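Local coordinates for protein polyketide synthase/nonribosomal peptide synthetase hybrid RzxB (Pseudomonas fluorescens, PDB 5IL6) that probably dehydrates beta-hydroxyacyl intermediates, through its dehydratase domain, while the polyketide chain of rhizoxin is being assembled, at residues 31-34 with 35-39; 198-201 with 202-206; 213-216 with 217-221; 152-155 with 156-160; 56-59 with 60-63. All blocks are in the same frame, centred on the assembly; numbering follows the deposited sequence.

Contact 1 (31-34 with 35-39); sequences SRFS and GDESV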
loop_
_atom_site.group_PDB
_atom_site.type_symbol
_atom_site.label_atom_id
_atom_site.label_comp_id
_atom_site.label_asym_id
_atom_site.label_seq_id
_atom_site.Cartn_x
_atom_site.Cartn_y
_atom_site.Cartn_z
ATOM N N SER A 31 6.417 -8.815 -13.614
ATOM C CA SER A 31 6.062 -9.863 -12.669
ATOM C C SER A 31 4.866 -10.630 -13.215
ATOM O O SER A 31 3.925 -10.034 -13.748
ATOM C CB SER A 31 5.734 -9.286 -11.289
ATOM O OG SER A 31 6.756 -8.410 -10.851
ATOM N N ARG A 32 4.914 -11.955 -13.096
ATOM C CA ARG A 32 3.819 -12.819 -13.521
ATOM C C ARG A 32 3.260 -13.520 -12.295
ATOM O O ARG A 32 3.981 -14.259 -11.615
ATOM C CB ARG A 32 4.280 -13.839 -14.563
ATOM C CG ARG A 32 3.139 -14.695 -15.106
ATOM C CD ARG A 32 3.561 -15.558 -16.286
ATOM N NE ARG A 32 4.146 -14.768 -17.370
ATOM C CZ ARG A 32 5.450 -14.614 -17.585
ATOM N NH1 ARG A 32 6.343 -15.198 -16.795
ATOM N NH2 ARG A 32 5.869 -13.872 -18.602
ATOM N N PHE A 33 1.984 -13.287 -12.014
ATOM C CA PHE A 33 1.315 -13.859 -10.857
ATOM C C PHE A 33 0.388 -14.987 -11.292
ATOM O O PHE A 33 -0.205 -14.944 -12.373
ATOM C CB PHE A 33 0.512 -12.793 -10.108
ATOM C CG PHE A 33 1.336 -11.618 -9.660
ATOM C CD1 PHE A 33 2.100 -11.692 -8.510
ATOM C CD2 PHE A 33 1.345 -10.443 -10.393
ATOM C CE1 PHE A 33 2.861 -10.612 -8.095
ATOM C CE2 PHE A 33 2.104 -9.361 -9.985
ATOM C CZ PHE A 33 2.860 -9.446 -8.833
ATOM N N SER A 34 0.267 -15.998 -10.430
ATOM C CA SER A 34 -0.653 -17.103 -10.665
ATOM C C SER A 34 -2.043 -16.846 -10.104
ATOM O O SER A 34 -3.004 -17.490 -10.547
ATOM C CB SER A 34 -0.100 -18.390 -10.045
ATOM O OG SER A 34 0.040 -18.254 -8.641
ATOM N N GLY A 35 -2.175 -15.921 -9.156
ATOM C CA GLY A 35 -3.404 -15.706 -8.430
ATOM C C GLY A 35 -3.448 -16.373 -7.070
ATOM O O GLY A 35 -4.302 -16.018 -6.249
ATOM N N ASP A 36 -2.554 -17.333 -6.814
ATOM C CA ASP A 36 -2.447 -17.967 -5.505
ATOM C C ASP A 36 -1.633 -17.151 -4.509
ATOM O O ASP A 36 -1.635 -17.484 -3.319
ATOM C CB ASP A 36 -1.820 -19.357 -5.643
ATOM C CG ASP A 36 -2.632 -20.278 -6.531
ATOM O OD1 ASP A 36 -3.872 -20.139 -6.558
ATOM O OD2 ASP A 36 -2.030 -21.145 -7.197
ATOM N N GLU A 37 -0.930 -16.115 -4.959
ATOM C CA GLU A 37 -0.121 -15.310 -4.055
ATOM C C GLU A 37 -1.007 -14.567 -3.060
ATOM O O GLU A 37 -2.135 -14.172 -3.366
ATOM C CB GLU A 37 0.738 -14.319 -4.842
ATOM C CG GLU A 37 1.709 -14.986 -5.810
ATOM C CD GLU A 37 1.099 -15.248 -7.175
ATOM O OE1 GLU A 37 -0.123 -15.042 -7.331
ATOM O OE2 GLU A 37 1.841 -15.666 -8.091
ATOM N N SER A 38 -0.475 -14.378 -1.848
ATOM C CA SER A 38 -1.268 -13.801 -0.768
ATOM C C SER A 38 -1.774 -12.408 -1.128
ATOM O O SER A 38 -2.905 -12.044 -0.782
ATOM C CB SER A 38 -0.438 -13.751 0.514
ATOM O OG SER A 38 0.029 -15.040 0.874
ATOM N N VAL A 39 -0.956 -11.615 -1.828
ATOM C CA VAL A 39 -1.362 -10.258 -2.188
ATOM C C VAL A 39 -2.579 -10.255 -3.101
ATOM O O VAL A 39 -3.233 -9.218 -3.255
ATOM C CB VAL A 39 -0.189 -9.496 -2.846
ATOM C CG1 VAL A 39 0.902 -9.218 -1.825
ATOM C CG2 VAL A 39 0.366 -10.271 -4.042
HETATM O O HOH W 1 -3.845 -20.061 -9.733
HETATM O O HOH W 2 2.574 -18.470 -7.464
#
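S34 and E37 meet in the turn that links strand 27-32 to helix 38-41 in this hot-dog-fold dehydratase, with E37 at the N-cap position of the helix. The E37 carboxylate folds back into the turn and clasps two successive backbone N-H groups. OE2 takes the N-H of S34 at 2.8 Å in a nearly straight bond (170°), and OE1 takes that of G35 (N to OE1 2.9 Å) at a more bent angle. Both oxygens use their syn lone pairs, so the carboxylate is held against rotation. Glutamate suits the place because its chain is long enough to double back, bent at CG (chi2 88°). G35 has a positive phi, at which a CB would collide with S34 O; only a glycine fits comfortably there. With S34 OG set between its backbone N and carbonyl carbon (chi1 62°), the hydroxyl reaches D36 N at 3.3 Å, a weak bond that makes an ST turn. F33 offers its ring edge: E37 CD lies in the ring plane, 3.9 Å from F33 CD1, with the carboxylate plane almost perpendicular to the ring. The weakly positive C-H rim probably suits a negative neighbour. F33 itself is buried against F89 and V91, while R32, turned away, pairs with E98. Two waters bridge the turn. One joins S34 O to D36 OD1, the second bond being weak; the other lies 2.8 Å from S34 OG and donates to E37 OE2 at 3.0 Å.

Contact 2 (198-201 with 202-206); sequences SGFA and LHPAL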
loop_
_atom_site.group_PDB
_atom_site.type_symbol
_atom_site.label_atom_id
_atom_site.label_comp_id
_atom_site.label_asym_id
_atom_site.label_seq_id
_atom_site.Cartn_x
_atom_site.Cartn_y
_atom_site.Cartn_z
ATOM N N SER A 198 11.267 -11.409 5.299
ATOM C CA SER A 198 12.549 -11.502 4.614
ATOM C C SER A 198 12.421 -11.046 3.167
ATOM O O SER A 198 11.537 -11.500 2.434
ATOM C CB SER A 198 13.060 -12.943 4.668
ATOM O OG SER A 198 14.352 -13.053 4.099
ATOM N N GLY A 199 13.309 -10.145 2.755
ATOM C CA GLY A 199 13.327 -9.650 1.396
ATOM C C GLY A 199 12.484 -8.419 1.150
ATOM O O GLY A 199 12.517 -7.881 0.035
ATOM N N PHE A 200 11.735 -7.954 2.145
ATOM C CA PHE A 200 10.874 -6.786 2.017
ATOM C C PHE A 200 11.419 -5.654 2.876
ATOM O O PHE A 200 11.682 -5.846 4.068
ATOM C CB PHE A 200 9.440 -7.105 2.454
ATOM C CG PHE A 200 8.672 -7.953 1.484
ATOM C CD1 PHE A 200 8.147 -7.403 0.327
ATOM C CD2 PHE A 200 8.452 -9.296 1.743
ATOM C CE1 PHE A 200 7.428 -8.179 -0.560
ATOM C CE2 PHE A 200 7.733 -10.076 0.858
ATOM C CZ PHE A 200 7.220 -9.517 -0.292
ATOM N N ALA A 201 11.594 -4.477 2.272
ATOM C CA ALA A 201 11.793 -3.276 3.073
ATOM C C ALA A 201 10.503 -2.899 3.785
ATOM O O ALA A 201 10.524 -2.462 4.943
ATOM C CB ALA A 201 12.282 -2.125 2.195
ATOM N N LEU A 202 9.373 -3.068 3.104
ATOM C CA LEU A 202 8.054 -2.894 3.696
ATOM C C LEU A 202 7.143 -3.963 3.116
ATOM O O LEU A 202 6.886 -3.971 1.908
ATOM C CB LEU A 202 7.502 -1.494 3.415
ATOM C CG LEU A 202 6.050 -1.247 3.824
ATOM C CD1 LEU A 202 5.779 -1.717 5.249
ATOM C CD2 LEU A 202 5.714 0.224 3.667
ATOM N N HIS A 203 6.659 -4.863 3.967
ATOM C CA HIS A 203 5.856 -5.980 3.489
ATOM C C HIS A 203 4.484 -5.477 3.040
ATOM O O HIS A 203 3.866 -4.668 3.736
ATOM C CB HIS A 203 5.697 -7.026 4.593
ATOM C CG HIS A 203 5.171 -8.341 4.104
ATOM N ND1 HIS A 203 3.838 -8.554 3.833
ATOM C CD2 HIS A 203 5.799 -9.513 3.844
ATOM C CE1 HIS A 203 3.665 -9.797 3.420
ATOM N NE2 HIS A 203 4.840 -10.401 3.419
ATOM N N PRO A 204 3.976 -5.938 1.891
ATOM C CA PRO A 204 2.689 -5.414 1.396
ATOM C C PRO A 204 1.517 -5.681 2.325
ATOM O O PRO A 204 0.578 -4.877 2.367
ATOM C CB PRO A 204 2.513 -6.128 0.048
ATOM C CG PRO A 204 3.347 -7.363 0.163
ATOM C CD PRO A 204 4.535 -6.953 0.987
ATOM N N ALA A 205 1.527 -6.795 3.058
ATOM C CA ALA A 205 0.428 -7.082 3.975
ATOM C C ALA A 205 0.406 -6.094 5.135
ATOM O O ALA A 205 -0.669 -5.717 5.616
ATOM C CB ALA A 205 0.539 -8.514 4.497
ATOM N N LEU A 206 1.581 -5.668 5.603
ATOM C CA LEU A 206 1.629 -4.668 6.663
ATOM C C LEU A 206 1.207 -3.303 6.142
ATOM O O LEU A 206 0.501 -2.559 6.833
ATOM C CB LEU A 206 3.033 -4.600 7.264
ATOM C CG LEU A 206 3.508 -5.831 8.043
ATOM C CD1 LEU A 206 4.939 -5.640 8.524
ATOM C CD2 LEU A 206 2.591 -6.130 9.222
#
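F200 has CG opposite its carbonyl carbon (chi1 -73°), H203 has CG opposite its backbone N (chi1 -166°), and these two settings bring the rings together where the loop enters helix 204-212. They meet at a slant, planes 59° apart and centroids 4.6 Å apart, with H203 CD2 closing to 3.4 Å from F200 CD2. P204 comes over the same face of the phenyl ring as H203 CG. Its CD makes a CH-pi contact, 3.9 Å from the F200 centroid; proline suits this place, since the CD methylene beside the ring nitrogen is a fairly polarised C-H donor and its fixed phi fits the first turn of a helix. The imidazole has a polar role as well: ND1 accepts from A205 N at 3.0 Å, the donor tilted a little from the ring plane. With an alanine at F200, P204 CD would probably lose the aromatic face beneath it and the H203 ring its slanting neighbour, and the imidazole might turn more freely. F200 also meets the ring of H14. The result is a histidine N-cap followed by a first-turn proline, opening the HPALLDA sequence that in related polyketide dehydratases carries a catalytic aspartate.

Contact 3 (213-216 with 217-221); sequences GVMA and LLLDE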
loop_
_atom_site.group_PDB
_atom_site.type_symbol
_atom_site.label_atom_id
_atom_site.label_comp_id
_atom_site.label_asym_id
_atom_site.label_seq_id
_atom_site.Cartn_x
_atom_site.Cartn_y
_atom_site.Cartn_z
ATOM N N GLY A 213 -6.576 0.203 8.760
ATOM C CA GLY A 213 -6.818 0.854 10.035
ATOM C C GLY A 213 -7.694 2.084 9.951
ATOM O O GLY A 213 -8.282 2.481 10.962
ATOM N N VAL A 214 -7.810 2.696 8.769
ATOM C CA VAL A 214 -8.626 3.899 8.647
ATOM C C VAL A 214 -10.073 3.613 9.024
ATOM O O VAL A 214 -10.803 4.527 9.421
ATOM C CB VAL A 214 -8.542 4.485 7.219
ATOM C CG1 VAL A 214 -7.086 4.711 6.803
ATOM C CG2 VAL A 214 -9.267 3.592 6.212
ATOM N N MET A 215 -10.502 2.353 8.917
ATOM C CA MET A 215 -11.878 2.007 9.250
ATOM C C MET A 215 -12.205 2.342 10.698
ATOM O O MET A 215 -13.375 2.563 11.033
ATOM C CB MET A 215 -12.121 0.523 8.977
ATOM C CG MET A 215 -13.552 0.072 9.228
ATOM S SD MET A 215 -14.722 0.984 8.202
ATOM C CE MET A 215 -14.417 0.239 6.603
ATOM N N ALA A 216 -11.196 2.382 11.573
ATOM C CA ALA A 216 -11.433 2.788 12.953
ATOM C C ALA A 216 -12.128 4.141 13.009
ATOM O O ALA A 216 -12.953 4.392 13.896
ATOM C CB ALA A 216 -10.111 2.840 13.722
ATOM N N LEU A 217 -11.799 5.027 12.075
ATOM C CA LEU A 217 -12.344 6.376 12.045
ATOM C C LEU A 217 -13.644 6.491 11.258
ATOM O O LEU A 217 -14.237 7.576 11.235
ATOM C CB LEU A 217 -11.300 7.333 11.459
ATOM C CG LEU A 217 -9.991 7.431 12.251
ATOM C CD1 LEU A 217 -8.977 8.302 11.529
ATOM C CD2 LEU A 217 -10.244 7.978 13.651
ATOM N N LEU A 218 -14.109 5.412 10.624
ATOM C CA LEU A 218 -15.273 5.475 9.748
ATOM C C LEU A 218 -16.453 4.623 10.195
ATOM O O LEU A 218 -17.526 4.731 9.589
ATOM C CB LEU A 218 -14.884 5.054 8.321
ATOM C CG LEU A 218 -13.800 5.887 7.631
ATOM C CD1 LEU A 218 -13.483 5.306 6.267
ATOM C CD2 LEU A 218 -14.240 7.339 7.499
ATOM N N LEU A 219 -16.304 3.796 11.233
ATOM C CA LEU A 219 -17.395 2.905 11.621
ATOM C C LEU A 219 -18.684 3.679 11.877
ATOM O O LEU A 219 -19.763 3.258 11.445
ATOM C CB LEU A 219 -17.003 2.102 12.862
ATOM C CG LEU A 219 -16.033 0.937 12.650
ATOM C CD1 LEU A 219 -15.581 0.377 13.990
ATOM C CD2 LEU A 219 -16.656 -0.159 11.793
ATOM N N ASP A 220 -18.593 4.813 12.574
ATOM C CA ASP A 220 -19.794 5.576 12.902
ATOM C C ASP A 220 -20.348 6.304 11.681
ATOM O O ASP A 220 -21.568 6.389 11.506
ATOM C CB ASP A 220 -19.498 6.558 14.035
ATOM C CG ASP A 220 -19.350 5.865 15.376
ATOM O OD1 ASP A 220 -20.138 4.935 15.655
ATOM O OD2 ASP A 220 -18.445 6.244 16.149
ATOM N N GLU A 221 -19.474 6.840 10.824
ATOM C CA GLU A 221 -19.954 7.586 9.664
ATOM C C GLU A 221 -20.663 6.670 8.677
ATOM O O GLU A 221 -21.765 6.978 8.209
ATOM C CB GLU A 221 -18.799 8.304 8.964
ATOM C CG GLU A 221 -18.218 9.484 9.723
ATOM C CD GLU A 221 -17.528 10.475 8.806
ATOM O OE1 GLU A 221 -17.807 10.466 7.588
ATOM O OE2 GLU A 221 -16.700 11.268 9.306
#
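M215 O is gripped by two backbone donors, L218 N at 3.0 Å (160°) and, more weakly, L219 N at 3.2 Å. One residue earlier, V214 O receives L217 N at 2.9 Å. The two stronger bonds span three residues, and both donors stand above the carbonyl plane instead of on a lone pair, the price of so tight a coil. Side chains pack close to the same carbonyls: L217 CB lies 3.5 Å from V214 O, and L219 CG 3.5 Å from M215 O, which probably helps to screen these bonds from water. M215 adds the side-chain contact. Its chain is folded at both CG and SD (chi2 59°, chi3 74°), which brings the sulfur back alongside the helix-like coil, 4.1 Å from L218 CB, while its CG touches L219 CD2 at 4.0 Å. It crosses each of these leucines at about a right angle. A flexible, unbranched thioether suits a place where one chain must meet two leucines and also C157 and F161 of helix 154-164. V214 and L217 face the beta strands instead, packing on I251 and F263, and A216, small enough to lie close, rests on L178. The apolar residues thus fill the angle between strands and helix. With A216 N bonded likewise to G213 O, these successive i to i+3 bonds make overlapping beta turns that carry the chain on from helix 204-212 and wedge it between the hot-dog strands 246-254 and 261-268 and helix 154-164.

Contact 4 (152-155 with 156-160); sequences VDVE and ACYQR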
loop_
_atom_site.group_PDB
_atom_site.type_symbol
_atom_site.label_atom_id
_atom_site.label_comp_id
_atom_site.label_asym_id
_atom_site.label_seq_id
_atom_site.Cartn_x
_atom_site.Cartn_y
_atom_site.Cartn_z
ATOM N N VAL A 152 -11.551 0.097 19.696
ATOM C CA VAL A 152 -12.363 -0.199 18.524
ATOM C C VAL A 152 -12.346 -1.703 18.303
ATOM O O VAL A 152 -11.286 -2.338 18.367
ATOM C CB VAL A 152 -11.851 0.555 17.285
ATOM C CG1 VAL A 152 -12.689 0.208 16.062
ATOM C CG2 VAL A 152 -11.873 2.056 17.537
ATOM N N ASP A 153 -13.520 -2.274 18.054
ATOM C CA ASP A 153 -13.638 -3.704 17.801
ATOM C C ASP A 153 -13.089 -4.010 16.414
ATOM O O ASP A 153 -13.670 -3.604 15.404
ATOM C CB ASP A 153 -15.095 -4.135 17.928
ATOM C CG ASP A 153 -15.290 -5.618 17.679
ATOM O OD1 ASP A 153 -14.282 -6.344 17.565
ATOM O OD2 ASP A 153 -16.457 -6.056 17.599
ATOM N N VAL A 154 -11.966 -4.729 16.363
ATOM C CA VAL A 154 -11.330 -5.026 15.081
ATOM C C VAL A 154 -12.265 -5.846 14.203
ATOM O O VAL A 154 -12.358 -5.622 12.991
ATOM C CB VAL A 154 -9.984 -5.739 15.307
ATOM C CG1 VAL A 154 -9.535 -6.494 14.051
ATOM C CG2 VAL A 154 -8.923 -4.736 15.728
ATOM N N GLU A 155 -12.974 -6.808 14.797
ATOM C CA GLU A 155 -13.895 -7.620 14.013
ATOM C C GLU A 155 -15.039 -6.783 13.458
ATOM O O GLU A 155 -15.545 -7.071 12.366
ATOM C CB GLU A 155 -14.432 -8.771 14.863
ATOM C CG GLU A 155 -13.375 -9.799 15.234
ATOM C CD GLU A 155 -12.759 -10.467 14.018
ATOM O OE1 GLU A 155 -13.450 -10.575 12.983
ATOM O OE2 GLU A 155 -11.582 -10.879 14.094
ATOM N N ALA A 156 -15.460 -5.745 14.184
ATOM C CA ALA A 156 -16.445 -4.819 13.637
ATOM C C ALA A 156 -15.900 -4.111 12.403
ATOM O O ALA A 156 -16.644 -3.835 11.455
ATOM C CB ALA A 156 -16.862 -3.805 14.702
ATOM N N CYS A 157 -14.599 -3.809 12.396
ATOM C CA CYS A 157 -13.991 -3.188 11.224
ATOM C C CYS A 157 -13.984 -4.149 10.040
ATOM O O CYS A 157 -14.347 -3.770 8.920
ATOM C CB CYS A 157 -12.575 -2.716 11.551
ATOM S SG CYS A 157 -12.506 -1.352 12.744
ATOM N N TYR A 158 -13.569 -5.399 10.264
ATOM C CA TYR A 158 -13.558 -6.362 9.169
ATOM C C TYR A 158 -14.968 -6.697 8.704
ATOM O O TYR A 158 -15.181 -6.962 7.516
ATOM C CB TYR A 158 -12.807 -7.629 9.581
ATOM C CG TYR A 158 -11.307 -7.431 9.609
ATOM C CD1 TYR A 158 -10.622 -7.058 8.458
ATOM C CD2 TYR A 158 -10.576 -7.617 10.779
ATOM C CE1 TYR A 158 -9.255 -6.867 8.467
ATOM C CE2 TYR A 158 -9.199 -7.431 10.799
ATOM C CZ TYR A 158 -8.547 -7.055 9.636
ATOM O OH TYR A 158 -7.183 -6.862 9.628
ATOM N N GLN A 159 -15.945 -6.685 9.613
ATOM C CA GLN A 159 -17.330 -6.901 9.205
ATOM C C GLN A 159 -17.821 -5.761 8.325
ATOM O O GLN A 159 -18.617 -5.974 7.403
ATOM C CB GLN A 159 -18.233 -7.058 10.431
ATOM C CG GLN A 159 -19.490 -6.185 10.407
ATOM C CD GLN A 159 -20.487 -6.551 11.490
ATOM O OE1 GLN A 159 -21.636 -6.888 11.200
ATOM N NE2 GLN A 159 -20.057 -6.487 12.742
ATOM N N ARG A 160 -17.360 -4.537 8.593
ATOM C CA ARG A 160 -17.742 -3.415 7.742
ATOM C C ARG A 160 -17.089 -3.525 6.370
ATOM O O ARG A 160 -17.745 -3.293 5.348
ATOM C CB ARG A 160 -17.374 -2.089 8.413
ATOM C CG ARG A 160 -17.977 -0.858 7.733
ATOM C CD ARG A 160 -19.501 -0.910 7.705
ATOM N NE ARG A 160 -20.067 -1.139 9.033
ATOM C CZ ARG A 160 -20.459 -0.182 9.869
ATOM N NH1 ARG A 160 -20.365 1.097 9.528
ATOM N NH2 ARG A 160 -20.955 -0.506 11.055
#
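V152 begins the contact by laying CG1 against C157 SG at 3.7 Å, a fit between a branched methyl and a small, soft sulfur that also packs on L178. D153 follows at the N-cap. Swinging its CG opposite the backbone N (chi1 -180°) lets OD1 turn back and accept, weakly, from E155 N at 3.1 Å. The short carboxylate of aspartate is well suited to this, and its charge is probably welcome at the positive end of a helix. Its backbone O accepts from C157 N at 3.2 Å, and OD2 lies 3.7 Å from the methyl of A156, whose small side chain fits beside the cap. V154 comes next, running alongside Y158 and pointing the same way: its CG1 approaches Y158 CE2 to 3.4 Å, at a slant to the ring. The pair is also joined through the main chain, Y158 N to V154 O at 3.0 Å (161°). E155 takes the following step, its O accepting Q159 N at 2.8 Å, while its carboxylate, bent round on the side of Y158, makes a salt bridge with R173. That same arginine lies over Y158 in a cation-pi contact, and the Y158 hydroxyl is bonded to Q212 and L175, so the large aromatic ring is fixed at its rim as well as flanked by V154. Valine, cysteine and tyrosine thus take the inner side, aspartate and glutamate the outer. This is an aspartate-capped first turn of an amphipathic helix, 154-164, with V154 and C157 packing on strand 175-181 of the hot-dog fold.

Contact 5 (56-59 with 60-63); sequences MIVM and IQAA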
loop_
_atom_site.group_PDB
_atom_site.type_symbol
_atom_site.label_atom_id
_atom_site.label_comp_id
_atom_site.label_asym_id
_atom_site.label_seq_id
_atom_site.Cartn_x
_atom_site.Cartn_y
_atom_site.Cartn_z
ATOM N N MET A 56 1.239 -2.468 -5.112
ATOM C CA MET A 56 1.814 -1.679 -6.193
ATOM C C MET A 56 2.796 -0.645 -5.658
ATOM O O MET A 56 3.794 -0.342 -6.318
ATOM C CB MET A 56 0.702 -1.010 -6.994
ATOM C CG MET A 56 -0.202 -2.014 -7.686
ATOM S SD MET A 56 -1.391 -1.264 -8.806
ATOM C CE MET A 56 -2.597 -2.582 -8.927
ATOM N N ILE A 57 2.553 -0.119 -4.457
ATOM C CA ILE A 57 3.525 0.769 -3.823
ATOM C C ILE A 57 4.831 0.025 -3.579
ATOM O O ILE A 57 5.923 0.546 -3.832
ATOM C CB ILE A 57 2.951 1.346 -2.516
ATOM C CG1 ILE A 57 1.836 2.347 -2.827
ATOM C CG2 ILE A 57 4.052 1.996 -1.675
ATOM C CD1 ILE A 57 1.063 2.812 -1.609
ATOM N N VAL A 58 4.735 -1.201 -3.062
ATOM C CA VAL A 58 5.932 -1.996 -2.806
ATOM C C VAL A 58 6.663 -2.285 -4.110
ATOM O O VAL A 58 7.898 -2.297 -4.159
ATOM C CB VAL A 58 5.557 -3.293 -2.066
ATOM C CG1 VAL A 58 6.760 -4.226 -1.959
ATOM C CG2 VAL A 58 5.002 -2.970 -0.685
ATOM N N MET A 59 5.914 -2.532 -5.183
ATOM C CA MET A 59 6.543 -2.790 -6.472
ATOM C C MET A 59 7.323 -1.576 -6.955
ATOM O O MET A 59 8.418 -1.713 -7.512
ATOM C CB MET A 59 5.476 -3.194 -7.482
ATOM C CG MET A 59 6.009 -3.641 -8.836
ATOM S SD MET A 59 4.699 -4.125 -9.982
ATOM C CE MET A 59 3.555 -4.949 -8.876
ATOM N N ILE A 60 6.775 -0.378 -6.755
ATOM C CA ILE A 60 7.493 0.838 -7.123
ATOM C C ILE A 60 8.758 0.973 -6.290
ATOM O O ILE A 60 9.829 1.309 -6.809
ATOM C CB ILE A 60 6.578 2.066 -6.963
ATOM C CG1 ILE A 60 5.401 1.970 -7.938
ATOM C CG2 ILE A 60 7.363 3.356 -7.197
ATOM C CD1 ILE A 60 4.332 3.027 -7.731
ATOM N N GLN A 61 8.656 0.711 -4.984
ATOM C CA GLN A 61 9.824 0.797 -4.115
ATOM C C GLN A 61 10.899 -0.197 -4.539
ATOM O O GLN A 61 12.087 0.142 -4.584
ATOM C CB GLN A 61 9.410 0.561 -2.662
ATOM C CG GLN A 61 8.504 1.652 -2.100
ATOM C CD GLN A 61 7.855 1.269 -0.784
ATOM O OE1 GLN A 61 7.765 0.090 -0.441
ATOM N NE2 GLN A 61 7.402 2.268 -0.036
ATOM N N ALA A 62 10.502 -1.430 -4.857
ATOM C CA ALA A 62 11.468 -2.428 -5.307
ATOM C C ALA A 62 12.103 -2.020 -6.631
ATOM O O ALA A 62 13.315 -2.163 -6.819
ATOM C CB ALA A 62 10.791 -3.790 -5.436
ATOM N N ALA A 63 11.295 -1.517 -7.567
ATOM C CA ALA A 63 11.821 -1.139 -8.875
ATOM C C ALA A 63 12.807 0.012 -8.752
ATOM O O ALA A 63 13.877 -0.008 -9.371
ATOM C CB ALA A 63 10.673 -0.760 -9.812
#
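I57 lies alongside Q61, the two side chains pointing the same way one turn apart, with the methyl I57 CG2 3.7 Å from Q61 NE2. The stem of Q61 presses on the backbone too: its CG is 3.3 Å from I57 O, and OE1 sits 3.6 Å from V58 CA. Glutamine suits the place because its long unbranched stem can lie along I57 while, with CG opposite the carbonyl carbon (chi1 -66°), the amide turns to V58. I60 runs back in the same way on another side, its CG1 3.2 Å from M56 O. Beneath, four regular bonds run from I60, Q61, A62 and A63 to the carbonyls four residues before; the one from A62 N to V58 O is 2.8 Å. If Q61 were an alanine, I57 CG2 would probably lose its flanking neighbour and a gap is likely to open toward C237 and L239. Branched I57 and I60 pack on L83 and I80, the flexible M59 reaches L99 and L101, and small A63 brings the helix close to L101. Helix 53-67 is the hot-dog helix of the N-terminal part of the double hot-dog, packed against strands 77-85, 98-105 and 230-239.

Along the chain the contacts run in the order 1, 5, 4, 2, 3. Contacts 1 and 5 come from the N-terminal hot-dog part of the dehydratase and contacts 2, 3 and 4 from the C-terminal one. Contacts 3 and 4 form one group, centres 9 Å apart, with L219 packed on V152 and C157 and its carbonyl probably bonded to R160. Contacts 2 and 5 form another, centres 10 Å apart, where V58 of helix 53-67 touches L202 and P204 at the start of helix 204-212. Contact 1 joins this second group through V39 and P204. Helix 204-212 therefore connects the groups, with contact 2 at its beginning and contact 3 just beyond its end.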